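Local coordinates for protein endoglucanase (Clostridium thermocellum, PDB 2E4T) that hydrolyses beta-1,4-glucan chains of cellulose and xyloglucan as an endoglucanase, the chain here being the family 44 glycoside hydrolase module of a larger multidomain enzyme, at residues V38-F43 with L388-G393; L280-Y285 with L355-Y360. One frame throughout, in Å; residues are numbered along the deposited sequence.

Interaction 1 of 2, residues V38-F43 with L388-G393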
ATOM      1  N   VAL A  38      -2.943  -8.922  -8.904  1.00  5.34           N
ATOM      2  CA  VAL A  38      -2.442  -8.305  -7.685  1.00  5.13           C
ATOM      3  C   VAL A  38      -2.173  -9.372  -6.649  1.00  5.23           C
ATOM      4  O   VAL A  38      -2.684 -10.487  -6.693  1.00  6.32           O
ATOM      5  CB  VAL A  38      -3.414  -7.235  -7.126  1.00  5.79           C
ATOM      6  CG1 VAL A  38      -3.686  -6.143  -8.179  1.00  6.23           C
ATOM      7  CG2 VAL A  38      -4.717  -7.815  -6.610  1.00  6.30           C
ATOM      8  N   THR A  39      -1.326  -8.985  -5.653  1.00  5.35           N
ATOM      9  CA  THR A  39      -0.892  -9.965  -4.647  1.00  5.49           C
ATOM     10  C   THR A  39      -1.319  -9.597  -3.230  1.00  5.37           C
ATOM     11  O   THR A  39      -1.007 -10.302  -2.281  1.00  6.99           O
ATOM     12  CB  THR A  39       0.618 -10.146  -4.698  1.00  6.15           C
ATOM     13  OG1 THR A  39       1.221  -8.892  -4.364  1.00  6.24           O
ATOM     14  CG2 THR A  39       1.085 -10.600  -6.078  1.00  7.17           C
ATOM     15  N   ALA A  40      -2.084  -8.496  -3.106  1.00  4.90           N
ATOM     16  CA  ALA A  40      -2.706  -8.157  -1.828  1.00  4.90           C
ATOM     17  C   ALA A  40      -3.964  -7.328  -2.182  1.00  4.74           C
ATOM     18  O   ALA A  40      -4.001  -6.612  -3.173  1.00  4.99           O
ATOM     19  CB  ALA A  40      -1.769  -7.337  -0.911  1.00  5.73           C
ATOM     20  N   LYS A  41      -4.982  -7.488  -1.308  1.00  4.85           N
ATOM     21  CA  LYS A  41      -6.188  -6.674  -1.394  1.00  4.66           C
ATOM     22  C   LYS A  41      -6.449  -6.055  -0.030  1.00  4.64           C
ATOM     23  O   LYS A  41      -6.498  -6.768   0.981  1.00  5.54           O
ATOM     24  CB  LYS A  41      -7.405  -7.516  -1.820  1.00  5.22           C
ATOM     25  CG  LYS A  41      -7.443  -7.839  -3.294  1.00  5.36           C
ATOM     26  CD  LYS A  41      -7.475  -6.621  -4.232  1.00  5.44           C
ATOM     27  CE  LYS A  41      -8.579  -5.619  -3.978  1.00  5.44           C
ATOM     28  NZ  LYS A  41      -9.953  -6.184  -4.219  1.00  5.73           N
ATOM     29  N   ARG A  42      -6.652  -4.731  -0.027  1.00  4.72           N
ATOM     30  CA  ARG A  42      -7.007  -3.994   1.187  1.00  4.73           C
ATOM     31  C   ARG A  42      -8.450  -3.514   1.102  1.00  4.61           C
ATOM     32  O   ARG A  42      -8.838  -2.880   0.119  1.00  4.87           O
ATOM     33  CB  ARG A  42      -6.087  -2.770   1.340  1.00  5.03           C
ATOM     34  CG  ARG A  42      -6.531  -1.821   2.468  1.00  5.04           C
ATOM     35  CD  ARG A  42      -5.475  -0.767   2.674  1.00  5.07           C
ATOM     36  NE  ARG A  42      -5.774   0.227   3.694  1.00  5.38           N
ATOM     37  CZ  ARG A  42      -6.236   1.450   3.475  1.00  5.37           C
ATOM     38  NH1 ARG A  42      -6.679   1.827   2.288  1.00  6.49           N
ATOM     39  NH2 ARG A  42      -6.207   2.297   4.529  1.00  7.61           N
ATOM     40  N   PHE A  43      -9.199  -3.844   2.188  1.00  4.66           N
ATOM     41  CA  PHE A  43     -10.517  -3.274   2.451  1.00  4.73           C
ATOM     42  C   PHE A  43     -10.284  -2.113   3.411  1.00  4.72           C
ATOM     43  O   PHE A  43      -9.996  -2.356   4.593  1.00  5.48           O
ATOM     44  CB  PHE A  43     -11.403  -4.358   3.085  1.00  5.40           C
ATOM     45  CG  PHE A  43     -12.738  -3.864   3.570  1.00  5.53           C
ATOM     46  CD1 PHE A  43     -13.778  -3.591   2.655  1.00  5.88           C
ATOM     47  CD2 PHE A  43     -12.993  -3.706   4.931  1.00  5.76           C
ATOM     48  CE1 PHE A  43     -15.025  -3.144   3.095  1.00  7.04           C
ATOM     49  CE2 PHE A  43     -14.285  -3.301   5.383  1.00  6.73           C
ATOM     50  CZ  PHE A  43     -15.263  -3.032   4.457  1.00  6.96           C
ATOM     51  N   LEU A 388       4.196  -4.566   2.296  1.00  4.88           N
ATOM     52  CA  LEU A 388       2.895  -4.650   1.631  1.00  4.69           C
ATOM     53  C   LEU A 388       2.638  -3.266   1.051  1.00  4.55           C
ATOM     54  O   LEU A 388       2.974  -2.247   1.668  1.00  4.94           O
ATOM     55  CB  LEU A 388       1.802  -5.092   2.621  1.00  5.25           C
ATOM     56  CG  LEU A 388       0.376  -5.180   2.067  1.00  5.23           C
ATOM     57  CD1 LEU A 388      -0.398  -6.297   2.744  1.00  6.59           C
ATOM     58  CD2 LEU A 388      -0.396  -3.868   2.213  1.00  5.87           C
ATOM     59  N   ALA A 389       1.988  -3.228  -0.134  1.00  4.52           N
ATOM     60  CA  ALA A 389       1.564  -1.939  -0.683  1.00  4.51           C
ATOM     61  C   ALA A 389       0.312  -2.202  -1.497  1.00  4.40           C
ATOM     62  O   ALA A 389       0.163  -3.237  -2.141  1.00  4.86           O
ATOM     63  CB  ALA A 389       2.680  -1.290  -1.505  1.00  5.15           C
ATOM     64  N   THR A 390      -0.572  -1.186  -1.466  1.00  4.88           N
ATOM     65  CA  THR A 390      -1.847  -1.276  -2.167  1.00  4.33           C
ATOM     66  C   THR A 390      -2.165   0.071  -2.834  1.00  4.59           C
ATOM     67  O   THR A 390      -2.426   1.071  -2.149  1.00  5.02           O
ATOM     68  CB  THR A 390      -3.002  -1.772  -1.201  1.00  4.75           C
ATOM     69  OG1 THR A 390      -2.910  -1.127   0.062  1.00  5.20           O
ATOM     70  CG2 THR A 390      -2.902  -3.252  -0.946  1.00  5.13           C
ATOM     71  N   PHE A 391      -2.127   0.065  -4.170  1.00  4.85           N
ATOM     72  CA  PHE A 391      -2.471   1.245  -4.961  1.00  4.87           C
ATOM     73  C   PHE A 391      -3.925   1.648  -4.689  1.00  4.61           C
ATOM     74  O   PHE A 391      -4.806   0.771  -4.524  1.00  5.06           O
ATOM     75  CB  PHE A 391      -2.312   0.858  -6.443  1.00  5.19           C
ATOM     76  CG  PHE A 391      -2.805   1.901  -7.423  1.00  5.11           C
ATOM     77  CD1 PHE A 391      -2.132   3.107  -7.613  1.00  5.66           C
ATOM     78  CD2 PHE A 391      -3.962   1.661  -8.166  1.00  5.55           C
ATOM     79  CE1 PHE A 391      -2.617   4.055  -8.500  1.00  5.90           C
ATOM     80  CE2 PHE A 391      -4.436   2.594  -9.066  1.00  6.00           C
ATOM     81  CZ  PHE A 391      -3.772   3.782  -9.225  1.00  6.00           C
ATOM     82  N   TRP A 392      -4.212   2.954  -4.673  1.00  5.15           N
ATOM     83  CA  TRP A 392      -5.566   3.456  -4.585  1.00  5.26           C
ATOM     84  C   TRP A 392      -5.937   4.119  -5.912  1.00  5.15           C
ATOM     85  O   TRP A 392      -5.302   5.107  -6.293  1.00  6.13           O
ATOM     86  CB  TRP A 392      -5.749   4.447  -3.421  1.00  5.99           C
ATOM     87  CG  TRP A 392      -7.197   4.862  -3.279  1.00  6.48           C
ATOM     88  CD1 TRP A 392      -7.888   5.760  -4.037  1.00  7.55           C
ATOM     89  CD2 TRP A 392      -8.172   4.305  -2.357  1.00  6.32           C
ATOM     90  NE1 TRP A 392      -9.233   5.807  -3.662  1.00  8.40           N
ATOM     91  CE2 TRP A 392      -9.423   4.915  -2.640  1.00  7.37           C
ATOM     92  CE3 TRP A 392      -8.107   3.359  -1.338  1.00  6.46           C
ATOM     93  CZ2 TRP A 392     -10.597   4.565  -1.932  1.00  8.25           C
ATOM     94  CZ3 TRP A 392      -9.288   3.021  -0.636  1.00  7.01           C
ATOM     95  CH2 TRP A 392     -10.504   3.639  -0.930  1.00  7.60           C
ATOM     96  N   GLY A 393      -6.927   3.532  -6.581  1.00  5.48           N
ATOM     97  CA  GLY A 393      -7.380   4.041  -7.864  1.00  6.03           C
ATOM     98  C   GLY A 393      -8.065   2.939  -8.624  1.00  5.31           C
ATOM     99  O   GLY A 393      -7.918   1.755  -8.323  1.00  6.17           O
TER
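R42 and T390 cross at about a right angle, and the arginine reaches two partners, T390 and W392. R42 CD passes 3.7 Å from T390 OG1, while R42 CB rests 3.9 Å from T390 CG2. CG lies anti to the backbone N (chi1 171°), and the chain stays extended as far as NE, which carries the guanidinium beyond the threonine toward W392. There R42 NH1 comes within 4.1 Å of W392 CZ3. The indole carbon sits near the guanidinium plane, at its edge, and the two planes stand 77° apart. The polar ends find their partners elsewhere: R42 NH1 bonds N31 OD1 and forms a salt bridge with E359, R42 NH2 bonds N185 OD1, and T390 OG1 bonds the carbonyl of T358. At the start of strand 40-43 the contact is apolar, with A40 CB 4.0 Å from L388 CD1. No hydrogen bond joins the two strands directly, and their axes come no closer than 7.2 Å, because strand 26-30 runs between them in the sheet. Side chains of next-but-one strands meeting like this are what fills the inside of a TIM barrel.

Interaction 2 of 2, residues L280-Y285 with L355-Y360; sequences LDVHWY and LAITEY
Y285 OH gives a 2.7 Å hydrogen bond to E359 OE1, reaching the oxygen on its anti side and 25° out of the carboxylate plane. E359 also lies over H283: E359 CG is beside its own backbone N and anti to the carbonyl carbon (chi1 -63°), which sets E359 CG 3.6 Å from the centroid of the H283 imidazole in a CH-pi contact. The extended glutamate then keeps its carboxylate stacked on the ring, the two planes 19° apart. H283 NE2 is held from elsewhere, by N185 OD1. On the same face of the sheet T358 OG1 bonds D281 OD1, although the modelled position of that hydroxyl is less sure.

The backbones pair as parallel strands. A356 N meets L280 O at 2.8 Å, and the bonds from V282 N to A356 O and from T358 N to V282 O carry the pairing on. After that the register slips by one residue, since W284 N takes E359 O at 2.9 Å; the chain turns a corner here and the T358 carbonyl is met by N31. W284 O has no polar partner and is closed over by Y360 CB, 3.1 Å away.

On the other face V282 CG2 packs against I357 CD1, and L280 lies side by side with L355. This is the sixth and seventh strands of the barrel lying edge to edge. E359 lies near the C-terminal end of the seventh, consistent with the place of the nucleophile in related TIM-barrel glycosidases. Strand 226-232 flanks 280-285 and strand 388-391 flanks 355-360; helix 338-349 covers L280, W284 and L355, while Y360 bonds Q374 and meets F381 of helix 368-384.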
ATOM      1  N   LEU A 280       3.966  -0.933  10.404  1.00  4.81           N
ATOM      2  CA  LEU A 280       3.783   0.518  10.331  1.00  5.03           C
ATOM      3  C   LEU A 280       3.181   0.823   8.959  1.00  5.05           C
ATOM      4  O   LEU A 280       3.757   0.453   7.944  1.00  5.98           O
ATOM      5  CB  LEU A 280       5.136   1.208  10.508  1.00  4.88           C
ATOM      6  CG  LEU A 280       5.076   2.729  10.459  1.00  5.77           C
ATOM      7  CD1 LEU A 280       4.375   3.284  11.701  1.00  7.67           C
ATOM      8  CD2 LEU A 280       6.487   3.316  10.362  1.00  6.47           C
ATOM      9  N   ASP A 281       2.016   1.480   8.972  1.00  5.32           N
ATOM     10  CA  ASP A 281       1.154   1.611   7.775  1.00  5.57           C
ATOM     11  C   ASP A 281       0.898   3.081   7.525  1.00  4.81           C
ATOM     12  O   ASP A 281       0.371   3.794   8.422  1.00  5.66           O
ATOM     13  CB  ASP A 281      -0.197   0.902   8.183  1.00  6.61           C
ATOM     14  CG  ASP A 281      -1.301   1.026   7.189  1.00  6.48           C
ATOM     15  OD1 ASP A 281      -1.251   1.951   6.339  1.00  7.44           O
ATOM     16  OD2 ASP A 281      -2.208   0.152   7.252  1.00  7.97           O
ATOM     17  N   VAL A 282       1.306   3.567   6.349  1.00  4.86           N
ATOM     18  CA  VAL A 282       1.091   4.952   6.003  1.00  4.80           C
ATOM     19  C   VAL A 282       0.532   5.036   4.559  1.00  4.55           C
ATOM     20  O   VAL A 282       0.668   4.111   3.748  1.00  4.98           O
ATOM     21  CB  VAL A 282       2.371   5.814   6.110  1.00  5.98           C
ATOM     22  CG1 VAL A 282       2.881   5.855   7.550  1.00  7.08           C
ATOM     23  CG2 VAL A 282       3.467   5.291   5.141  1.00  7.68           C
ATOM     24  N   HIS A 283      -0.080   6.198   4.289  1.00  4.84           N
ATOM     25  CA  HIS A 283      -0.544   6.552   2.952  1.00  5.14           C
ATOM     26  C   HIS A 283       0.405   7.616   2.414  1.00  4.98           C
ATOM     27  O   HIS A 283       0.789   8.547   3.137  1.00  5.45           O
ATOM     28  CB  HIS A 283      -1.953   7.116   2.997  1.00  5.09           C
ATOM     29  CG  HIS A 283      -2.937   6.147   3.553  1.00  5.17           C
ATOM     30  ND1 HIS A 283      -2.767   4.818   3.831  1.00  6.56           N
ATOM     31  CD2 HIS A 283      -4.237   6.430   3.897  1.00  4.34           C
ATOM     32  CE1 HIS A 283      -3.941   4.330   4.305  1.00  4.90           C
ATOM     33  NE2 HIS A 283      -4.836   5.308   4.365  1.00  7.29           N
ATOM     34  N   TRP A 284       0.778   7.483   1.121  1.00  5.39           N
ATOM     35  CA  TRP A 284       1.734   8.390   0.506  1.00  5.33           C
ATOM     36  C   TRP A 284       1.216   8.753  -0.891  1.00  5.23           C
ATOM     37  O   TRP A 284       1.421   8.023  -1.858  1.00  6.39           O
ATOM     38  CB  TRP A 284       3.153   7.765   0.413  1.00  6.11           C
ATOM     39  CG  TRP A 284       4.174   8.615  -0.217  1.00  6.51           C
ATOM     40  CD1 TRP A 284       4.643   8.530  -1.514  1.00  7.15           C
ATOM     41  CD2 TRP A 284       4.930   9.700   0.401  1.00  6.74           C
ATOM     42  NE1 TRP A 284       5.657   9.479  -1.713  1.00  7.77           N
ATOM     43  CE2 TRP A 284       5.858  10.186  -0.562  1.00  7.28           C
ATOM     44  CE3 TRP A 284       4.949  10.262   1.671  1.00  7.39           C
ATOM     45  CZ2 TRP A 284       6.767  11.227  -0.271  1.00  8.17           C
ATOM     46  CZ3 TRP A 284       5.871  11.301   1.943  1.00  8.72           C
ATOM     47  CH2 TRP A 284       6.753  11.748   0.950  1.00  8.75           C
ATOM     48  N   TYR A 285       0.530   9.899  -0.958  1.00  5.40           N
ATOM     49  CA  TYR A 285       0.164  10.493  -2.236  1.00  5.78           C
ATOM     50  C   TYR A 285       1.198  11.550  -2.493  1.00  5.40           C
ATOM     51  O   TYR A 285       1.306  12.521  -1.737  1.00  6.43           O
ATOM     52  CB  TYR A 285      -1.243  11.082  -2.198  1.00  5.86           C
ATOM     53  CG  TYR A 285      -2.300   9.999  -2.086  1.00  5.74           C
ATOM     54  CD1 TYR A 285      -2.745   9.331  -3.210  1.00  5.76           C
ATOM     55  CD2 TYR A 285      -2.863   9.668  -0.860  1.00  6.21           C
ATOM     56  CE1 TYR A 285      -3.728   8.353  -3.112  1.00  6.26           C
ATOM     57  CE2 TYR A 285      -3.843   8.715  -0.735  1.00  5.95           C
ATOM     58  CZ  TYR A 285      -4.311   8.054  -1.884  1.00  5.40           C
ATOM     59  OH  TYR A 285      -5.342   7.172  -1.860  1.00  6.18           O
ATOM     60  N   LEU A 355       6.907  -2.451   7.171  1.00  5.40           N
ATOM     61  CA  LEU A 355       6.454  -1.165   6.627  1.00  5.30           C
ATOM     62  C   LEU A 355       5.489  -1.421   5.464  1.00  4.82           C
ATOM     63  O   LEU A 355       5.814  -2.217   4.558  1.00  5.44           O
ATOM     64  CB  LEU A 355       7.666  -0.345   6.156  1.00  5.72           C
ATOM     65  CG  LEU A 355       7.343   1.003   5.514  1.00  6.11           C
ATOM     66  CD1 LEU A 355       6.643   1.943   6.491  1.00  7.40           C
ATOM     67  CD2 LEU A 355       8.622   1.671   5.030  1.00  7.23           C
ATOM     68  N   ALA A 356       4.333  -0.740   5.478  1.00  4.82           N
ATOM     69  CA  ALA A 356       3.390  -0.869   4.374  1.00  4.71           C
ATOM     70  C   ALA A 356       2.946   0.516   3.918  1.00  4.75           C
ATOM     71  O   ALA A 356       2.749   1.426   4.729  1.00  5.41           O
ATOM     72  CB  ALA A 356       2.164  -1.690   4.787  1.00  5.68           C
ATOM     73  N   ILE A 357       2.743   0.626   2.596  1.00  4.59           N
ATOM     74  CA  ILE A 357       2.215   1.844   1.959  1.00  4.43           C
ATOM     75  C   ILE A 357       0.836   1.447   1.437  1.00  4.42           C
ATOM     76  O   ILE A 357       0.704   0.874   0.357  1.00  4.97           O
ATOM     77  CB  ILE A 357       3.127   2.373   0.840  1.00  5.14           C
ATOM     78  CG1 ILE A 357       4.607   2.409   1.270  1.00  6.12           C
ATOM     79  CG2 ILE A 357       2.592   3.701   0.383  1.00  5.99           C
ATOM     80  CD1 ILE A 357       4.938   3.282   2.460  1.00  6.88           C
ATOM     81  N   THR A 358      -0.207   1.702   2.270  1.00  4.58           N
ATOM     82  CA  THR A 358      -1.508   1.105   2.009  1.00  4.98           C
ATOM     83  C   THR A 358      -2.432   1.965   1.114  1.00  4.70           C
ATOM     84  O   THR A 358      -3.491   1.467   0.696  1.00  4.76           O
ATOM     85  CB  THR A 358      -2.216   0.722   3.308  1.00  5.02           C
ATOM     86  OG1 THR A 358      -2.415   1.886   4.088  1.00  6.62           O
ATOM     87  CG2 THR A 358      -1.492  -0.414   4.005  1.00  5.98           C
ATOM     88  N   GLU A 359      -2.015   3.188   0.793  1.00  4.77           N
ATOM     89  CA  GLU A 359      -2.613   3.939  -0.294  1.00  4.55           C
ATOM     90  C   GLU A 359      -1.483   4.753  -0.916  1.00  4.64           C
ATOM     91  O   GLU A 359      -0.646   5.328  -0.188  1.00  4.95           O
ATOM     92  CB  GLU A 359      -3.709   4.927   0.114  1.00  4.97           C
ATOM     93  CG  GLU A 359      -4.916   4.259   0.725  1.00  5.15           C
ATOM     94  CD  GLU A 359      -6.047   5.194   1.108  1.00  5.18           C
ATOM     95  OE1 GLU A 359      -6.117   6.339   0.574  1.00  6.12           O
ATOM     96  OE2 GLU A 359      -6.917   4.750   1.918  1.00  5.76           O
ATOM     97  N   TYR A 360      -1.482   4.863  -2.240  1.00  4.88           N
ATOM     98  CA  TYR A 360      -0.597   5.735  -2.970  1.00  4.85           C
ATOM     99  C   TYR A 360      -1.162   5.806  -4.402  1.00  5.01           C
ATOM    100  O   TYR A 360      -1.938   4.930  -4.842  1.00  5.43           O
ATOM    101  CB  TYR A 360       0.864   5.221  -3.003  1.00  5.35           C
ATOM    102  CG  TYR A 360       1.033   3.902  -3.747  1.00  5.04           C
ATOM    103  CD1 TYR A 360       1.354   3.909  -5.096  1.00  5.50           C
ATOM    104  CD2 TYR A 360       0.831   2.686  -3.123  1.00  5.06           C
ATOM    105  CE1 TYR A 360       1.466   2.756  -5.834  1.00  5.70           C
ATOM    106  CE2 TYR A 360       0.952   1.483  -3.841  1.00  4.95           C
ATOM    107  CZ  TYR A 360       1.251   1.535  -5.191  1.00  5.18           C
ATOM    108  OH  TYR A 360       1.347   0.405  -5.963  1.00  5.92           O
TER

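Overall arrangement
Both contacts are buried near the centre of the chain, their centres 10 Å apart, and both belong to the parallel barrel sheet. Strands 388-391 and 354-360 are neighbours in it, so a strand of one lies beside a strand of the other. Interaction 2 is the wall: strands zipped by backbone bonds, with mostly apolar side chains toward the helices and mostly polar ones toward the inside. Interaction 1 is part of the filling, made mainly by side chains, with no hydrogen bond across. Where the interior turns polar, the R42–E359 salt bridge and the T390–T358 bond join them, and W392 packs against Y285. Along the sequence, interaction 2 is nested within the loop that interaction 1 closes.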